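Local coordinates for protein HpcH/HpaI aldolase (Desulfitobacterium hafniense, PDB 3QZ6) that belongs to the HpcH/HpaI aldolase family and adopts a TIM-barrel fold, with eight parallel strands closed into a barrel and helices around them, at residues Pro74-Ala79 against Met103-Arg108; Leu109-Pro114 against Asp142-Met147. All coordinates share one frame; numbering follows the deposited sequence.

Interaction 1: Pro74-Ala79 against Met103-Arg108; sequences PQVDRA and MRETVR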
loop_
_atom_site.group_PDB
_atom_site.type_symbol
_atom_site.label_atom_id
_atom_site.label_comp_id
_atom_site.label_asym_id
_atom_site.label_seq_id
_atom_site.Cartn_x
_atom_site.Cartn_y
_atom_site.Cartn_z
ATOM N N PRO A 74 -9.415 20.243 -1.023
ATOM C CA PRO A 74 -10.543 20.449 -0.099
ATOM C C PRO A 74 -11.332 21.738 -0.351
ATOM O O PRO A 74 -12.491 21.846 0.044
ATOM C CB PRO A 74 -9.857 20.516 1.265
ATOM C CG PRO A 74 -8.465 21.041 0.955
ATOM C CD PRO A 74 -8.104 20.422 -0.370
ATOM N N GLN A 75 -10.703 22.721 -0.972
ATOM C CA GLN A 75 -11.380 23.980 -1.263
ATOM C C GLN A 75 -10.628 24.638 -2.399
ATOM O O GLN A 75 -9.457 24.339 -2.632
ATOM C CB GLN A 75 -11.407 24.909 -0.037
ATOM C CG GLN A 75 -10.044 25.502 0.316
ATOM C CD GLN A 75 -9.967 26.025 1.737
ATOM O OE1 GLN A 75 -10.785 25.674 2.580
ATOM N NE2 GLN A 75 -8.962 26.856 2.017
ATOM N N VAL A 76 -11.305 25.517 -3.119
ATOM C CA VAL A 76 -10.695 26.189 -4.251
ATOM C C VAL A 76 -10.102 27.522 -3.812
ATOM O O VAL A 76 -10.824 28.469 -3.539
ATOM C CB VAL A 76 -11.734 26.414 -5.356
ATOM C CG1 VAL A 76 -11.133 27.210 -6.509
ATOM C CG2 VAL A 76 -12.261 25.068 -5.840
ATOM N N ASP A 77 -8.784 27.579 -3.690
ATOM C CA ASP A 77 -8.115 28.858 -3.468
ATOM C C ASP A 77 -6.752 28.845 -4.136
ATOM O O ASP A 77 -6.321 27.821 -4.660
ATOM C CB ASP A 77 -8.034 29.249 -1.974
ATOM C CG ASP A 77 -7.199 28.280 -1.145
ATOM O OD1 ASP A 77 -6.467 27.454 -1.751
ATOM O OD2 ASP A 77 -7.274 28.356 0.119
ATOM N N ARG A 78 -6.085 29.992 -4.116
ATOM C CA ARG A 78 -4.824 30.156 -4.819
ATOM C C ARG A 78 -3.753 29.265 -4.216
ATOM O O ARG A 78 -2.951 28.666 -4.946
ATOM C CB ARG A 78 -4.385 31.627 -4.795
ATOM C CG ARG A 78 -3.268 31.945 -5.782
ATOM C CD ARG A 78 -3.121 33.457 -5.976
ATOM N NE ARG A 78 -2.224 33.729 -7.091
ATOM C CZ ARG A 78 -0.901 33.762 -6.990
ATOM N NH1 ARG A 78 -0.312 33.560 -5.813
ATOM N NH2 ARG A 78 -0.167 34.015 -8.063
ATOM N N ALA A 79 -3.747 29.162 -2.885
ATOM C CA ALA A 79 -2.763 28.322 -2.196
ATOM C C ALA A 79 -2.778 26.893 -2.745
ATOM O O ALA A 79 -1.723 26.307 -2.995
ATOM C CB ALA A 79 -3.007 28.316 -0.691
HETATM N N MSE A 103 -16.544 26.706 -10.679
HETATM C CA MSE A 103 -15.755 26.361 -11.854
HETATM C C MSE A 103 -15.051 27.584 -12.437
HETATM O O MSE A 103 -13.888 27.499 -12.851
HETATM C CB MSE A 103 -16.634 25.705 -12.917
HETATM C CG MSE A 103 -17.129 24.320 -12.545
HETATM SE SE MSE A 103 -15.651 23.071 -12.175
HETATM C CE MSE A 103 -15.589 23.242 -10.327
ATOM N N ARG A 104 -15.742 28.719 -12.482
ATOM C CA ARG A 104 -15.100 29.928 -12.996
ATOM C C ARG A 104 -13.872 30.272 -12.162
ATOM O O ARG A 104 -12.826 30.628 -12.700
ATOM C CB ARG A 104 -16.074 31.109 -13.049
ATOM C CG ARG A 104 -17.058 31.018 -14.220
ATOM C CD ARG A 104 -17.787 32.339 -14.454
ATOM N NE ARG A 104 -18.804 32.582 -13.437
ATOM C CZ ARG A 104 -20.071 32.200 -13.548
ATOM N NH1 ARG A 104 -20.930 32.457 -12.568
ATOM N NH2 ARG A 104 -20.477 31.554 -14.636
ATOM N N GLU A 105 -14.001 30.143 -10.845
ATOM C CA GLU A 105 -12.907 30.475 -9.944
ATOM C C GLU A 105 -11.763 29.464 -10.063
ATOM O O GLU A 105 -10.590 29.839 -10.037
ATOM C CB GLU A 105 -13.418 30.553 -8.509
ATOM C CG GLU A 105 -12.354 30.916 -7.495
ATOM C CD GLU A 105 -11.860 32.351 -7.632
ATOM O OE1 GLU A 105 -12.383 33.108 -8.488
ATOM O OE2 GLU A 105 -10.941 32.719 -6.872
ATOM N N THR A 106 -12.097 28.184 -10.197
ATOM C CA THR A 106 -11.072 27.169 -10.432
ATOM C C THR A 106 -10.284 27.466 -11.709
ATOM O O THR A 106 -9.052 27.465 -11.717
ATOM C CB THR A 106 -11.666 25.768 -10.547
ATOM O OG1 THR A 106 -12.391 25.455 -9.349
ATOM C CG2 THR A 106 -10.543 24.749 -10.729
ATOM N N VAL A 107 -11.000 27.741 -12.787
ATOM C CA VAL A 107 -10.352 28.050 -14.054
ATOM C C VAL A 107 -9.529 29.350 -13.982
ATOM O O VAL A 107 -8.419 29.420 -14.513
ATOM C CB VAL A 107 -11.377 28.108 -15.203
ATOM C CG1 VAL A 107 -10.718 28.623 -16.492
ATOM C CG2 VAL A 107 -11.990 26.723 -15.415
ATOM N N ARG A 108 -10.057 30.372 -13.317
ATOM C CA ARG A 108 -9.306 31.624 -13.165
ATOM C C ARG A 108 -7.949 31.391 -12.487
ATOM O O ARG A 108 -6.939 31.992 -12.859
ATOM C CB ARG A 108 -10.100 32.647 -12.353
ATOM C CG ARG A 108 -9.429 34.038 -12.284
ATOM C CD ARG A 108 -10.193 35.013 -11.374
ATOM N NE ARG A 108 -10.167 34.610 -9.962
ATOM C CZ ARG A 108 -9.163 34.853 -9.119
ATOM N NH1 ARG A 108 -8.078 35.501 -9.528
ATOM N NH2 ARG A 108 -9.240 34.450 -7.859
HETATM O O HOH W 1 -10.402 31.673 -4.279
#
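E105 OE2 is gripped by two donors: R108 NH2 at 2.6 Å, and a water that donates to it at 2.8 Å and reaches across to V76 O in a weak bond of 3.3 Å. R108 takes the carboxylate side-on, its NE lying 3.1 Å from E105 OE1 in a nearly straight bond (168° at the hydrogen). Both oxygens stay close to the guanidinium plane, whereas the nitrogens leave the carboxylate plane, so the two flat groups are tilted rather than coplanar. This two-point salt bridge, between residues three apart on the helix, limits the rotation of the carboxylate. R108 NH1 has a second acidic partner in E117, so the arginine sits between two carboxylates.

Across the interface the direct contact is van der Waals packing. The fork formed by the two methyls of V76 receives the hydroxyl oxygen of T106: CG2 is 3.5 Å and CG1 3.6 Å from OG1, and the two side chains cross at about a right angle. The chi1 of T106 (-58°) holds OG1 beside the backbone N, where it bonds to T102 O one turn back; V76 thus packs against a hydroxyl whose proton is engaged within the same helix. V76 CG1, anti to the backbone N (chi1 176°), also rests on E105 CG at 4.0 Å, and from there the E105 chain bends at chi2 to bring its carboxylate to R108.

The contact joins the loop between strand 68-72 and helix 78-87, whose N-cap is D77, to one face of helix 100-110, with I94 of strand 91-94 touching both V76 and T106.

Interaction 2: Leu109-Pro114 against Asp142-Met147; sequences LAKYPP and DEIFIM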
loop_
_atom_site.group_PDB
_atom_site.type_symbol
_atom_site.label_atom_id
_atom_site.label_comp_id
_atom_site.label_asym_id
_atom_site.label_seq_id
_atom_site.Cartn_x
_atom_site.Cartn_y
_atom_site.Cartn_z
ATOM N N LEU A 109 -7.927 30.520 -11.483
ATOM C CA LEU A 109 -6.698 30.273 -10.737
ATOM C C LEU A 109 -5.744 29.353 -11.480
ATOM O O LEU A 109 -4.533 29.402 -11.268
ATOM C CB LEU A 109 -7.025 29.672 -9.377
ATOM C CG LEU A 109 -7.739 30.597 -8.384
ATOM C CD1 LEU A 109 -8.239 29.794 -7.187
ATOM C CD2 LEU A 109 -6.822 31.736 -7.923
ATOM N N ALA A 110 -6.296 28.533 -12.367
ATOM C CA ALA A 110 -5.549 27.432 -12.977
ATOM C C ALA A 110 -4.934 27.774 -14.328
ATOM O O ALA A 110 -4.017 27.088 -14.781
ATOM C CB ALA A 110 -6.451 26.217 -13.122
ATOM N N LYS A 111 -5.455 28.808 -14.981
ATOM C CA LYS A 111 -5.023 29.143 -16.340
ATOM C C LYS A 111 -4.198 30.422 -16.367
ATOM O O LYS A 111 -4.532 31.394 -15.690
ATOM C CB LYS A 111 -6.239 29.331 -17.264
ATOM C CG LYS A 111 -7.055 28.086 -17.503
ATOM C CD LYS A 111 -6.284 27.065 -18.310
ATOM C CE LYS A 111 -6.974 25.710 -18.290
ATOM N NZ LYS A 111 -7.969 25.564 -19.367
ATOM N N TYR A 112 -3.134 30.421 -17.162
ATOM C CA TYR A 112 -2.344 31.621 -17.399
ATOM C C TYR A 112 -3.147 32.621 -18.221
ATOM O O TYR A 112 -4.054 32.232 -18.953
ATOM C CB TYR A 112 -1.080 31.274 -18.189
ATOM C CG TYR A 112 -0.089 30.421 -17.438
ATOM C CD1 TYR A 112 0.452 30.854 -16.231
ATOM C CD2 TYR A 112 0.327 29.195 -17.945
ATOM C CE1 TYR A 112 1.378 30.082 -15.540
ATOM C CE2 TYR A 112 1.262 28.411 -17.257
ATOM C CZ TYR A 112 1.775 28.862 -16.060
ATOM O OH TYR A 112 2.703 28.099 -15.376
ATOM N N PRO A 113 -2.802 33.914 -18.131
ATOM C CA PRO A 113 -3.490 34.868 -19.014
ATOM C C PRO A 113 -3.371 34.432 -20.481
ATOM O O PRO A 113 -2.360 33.834 -20.843
ATOM C CB PRO A 113 -2.717 36.169 -18.780
ATOM C CG PRO A 113 -2.215 36.037 -17.349
ATOM C CD PRO A 113 -1.845 34.574 -17.229
ATOM N N PRO A 114 -4.378 34.737 -21.319
ATOM C CA PRO A 114 -5.591 35.502 -21.004
ATOM C C PRO A 114 -6.761 34.640 -20.514
ATOM O O PRO A 114 -7.842 35.168 -20.264
ATOM C CB PRO A 114 -5.950 36.131 -22.354
ATOM C CG PRO A 114 -5.525 35.106 -23.341
ATOM C CD PRO A 114 -4.288 34.434 -22.759
ATOM N N ASP A 142 -3.542 24.541 -22.502
ATOM C CA ASP A 142 -4.311 23.502 -23.198
ATOM C C ASP A 142 -4.177 22.121 -22.564
ATOM O O ASP A 142 -4.901 21.197 -22.926
ATOM C CB ASP A 142 -3.882 23.398 -24.658
ATOM C CG ASP A 142 -4.558 24.424 -25.539
ATOM O OD1 ASP A 142 -5.568 25.014 -25.096
ATOM O OD2 ASP A 142 -4.078 24.633 -26.676
ATOM N N GLU A 143 -3.241 21.969 -21.634
ATOM C CA GLU A 143 -2.961 20.651 -21.046
ATOM C C GLU A 143 -3.415 20.487 -19.584
ATOM O O GLU A 143 -3.548 19.359 -19.091
ATOM C CB GLU A 143 -1.471 20.330 -21.180
ATOM C CG GLU A 143 -0.998 20.284 -22.634
ATOM C CD GLU A 143 0.514 20.275 -22.756
ATOM O OE1 GLU A 143 1.177 21.031 -22.008
ATOM O OE2 GLU A 143 1.040 19.509 -23.590
ATOM N N ILE A 144 -3.627 21.604 -18.896
ATOM C CA ILE A 144 -4.170 21.590 -17.531
ATOM C C ILE A 144 -5.543 20.920 -17.518
ATOM O O ILE A 144 -6.379 21.206 -18.369
ATOM C CB ILE A 144 -4.342 23.026 -17.008
ATOM C CG1 ILE A 144 -2.993 23.723 -16.962
ATOM C CG2 ILE A 144 -4.986 23.036 -15.631
ATOM C CD1 ILE A 144 -1.945 22.923 -16.284
ATOM N N PHE A 145 -5.781 20.047 -16.541
ATOM C CA PHE A 145 -6.998 19.237 -16.508
ATOM C C PHE A 145 -7.894 19.629 -15.335
ATOM O O PHE A 145 -7.469 19.575 -14.184
ATOM C CB PHE A 145 -6.627 17.748 -16.410
ATOM C CG PHE A 145 -7.814 16.827 -16.410
ATOM C CD1 PHE A 145 -8.476 16.529 -17.591
ATOM C CD2 PHE A 145 -8.271 16.268 -15.228
ATOM C CE1 PHE A 145 -9.580 15.688 -17.595
ATOM C CE2 PHE A 145 -9.374 15.422 -15.224
ATOM C CZ PHE A 145 -10.029 15.134 -16.413
ATOM N N ILE A 146 -9.131 20.021 -15.621
ATOM C CA ILE A 146 -10.068 20.401 -14.567
ATOM C C ILE A 146 -11.288 19.499 -14.610
ATOM O O ILE A 146 -11.972 19.434 -15.629
ATOM C CB ILE A 146 -10.573 21.851 -14.736
ATOM C CG1 ILE A 146 -9.409 22.846 -14.752
ATOM C CG2 ILE A 146 -11.567 22.197 -13.626
ATOM C CD1 ILE A 146 -8.470 22.692 -13.595
HETATM N N MSE A 147 -11.582 18.818 -13.507
HETATM C CA MSE A 147 -12.720 17.906 -13.499
HETATM C C MSE A 147 -13.671 18.230 -12.359
HETATM O O MSE A 147 -13.243 18.361 -11.212
HETATM C CB MSE A 147 -12.235 16.456 -13.402
HETATM C CG MSE A 147 -13.364 15.438 -13.332
HETATM SE SE MSE A 147 -12.749 13.618 -13.702
HETATM C CE MSE A 147 -11.668 13.358 -12.094
HETATM O O HOH W 2 -6.912 22.855 -20.443
#
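A110 turns its methyl onto two isoleucines: CB lies 4.1 Å from I146 CD1 and 4.3 Å from I144 CG2. The two contacts differ in which branch is used. I146 offers the end of its longer arm, whereas I144 presents the short CG2 methyl: its chi1 of -61° places CG1 beside the backbone N and leaves CG2 anti to it. The CG1 arm of I144 runs beside the neighbouring carbonyl, 4.1 Å from A110 O.

I144 and I146 are two residues apart, and both direct CB toward the helix end, as expected where an extended chain enters the barrel wall. F145 between them points away and packs on helix 6-11. In this TIM barrel helix 100-110 follows strand 91-94 and lies against strand 145-150, so the contact is an outer-helix to inner-strand interface at the start of the fifth strand. The nearest CA atoms, of A110 and I144, are 7.5 Å apart.

K111, the first residue to leave helical geometry, doubles back over I144. Bends at chi2 and chi4 bring its CE to 4.0 Å from I144 CB, the two side chains running antiparallel alongside each other. At the end of that chain a water lies between K111 NZ, at 3.1 Å, and I144 O, at 2.7 Å; NZ also makes a weak hydrogen bond to N141 O.

Interactions 1 and 2 share helix 100-110 and follow one another along the chain, their centres 11 Å apart. L109 is the main joint: its CD1 is 3.5 Å from D77 C and 3.9 Å from V76 CG1, so a residue next to A110 packs on the loop of interaction 1. A second joint runs through the strand side, where T106 CG2 lies 4.0 Å from I146 CG2. The helix is thus held against loop 74-77 and strand 145-150 at once. Residues 142-144 lead into the N-terminal end of strand 145-150, whereas loop 74-77 follows the C-terminal end of strand 68-72, the side where TIM-barrel active sites sit.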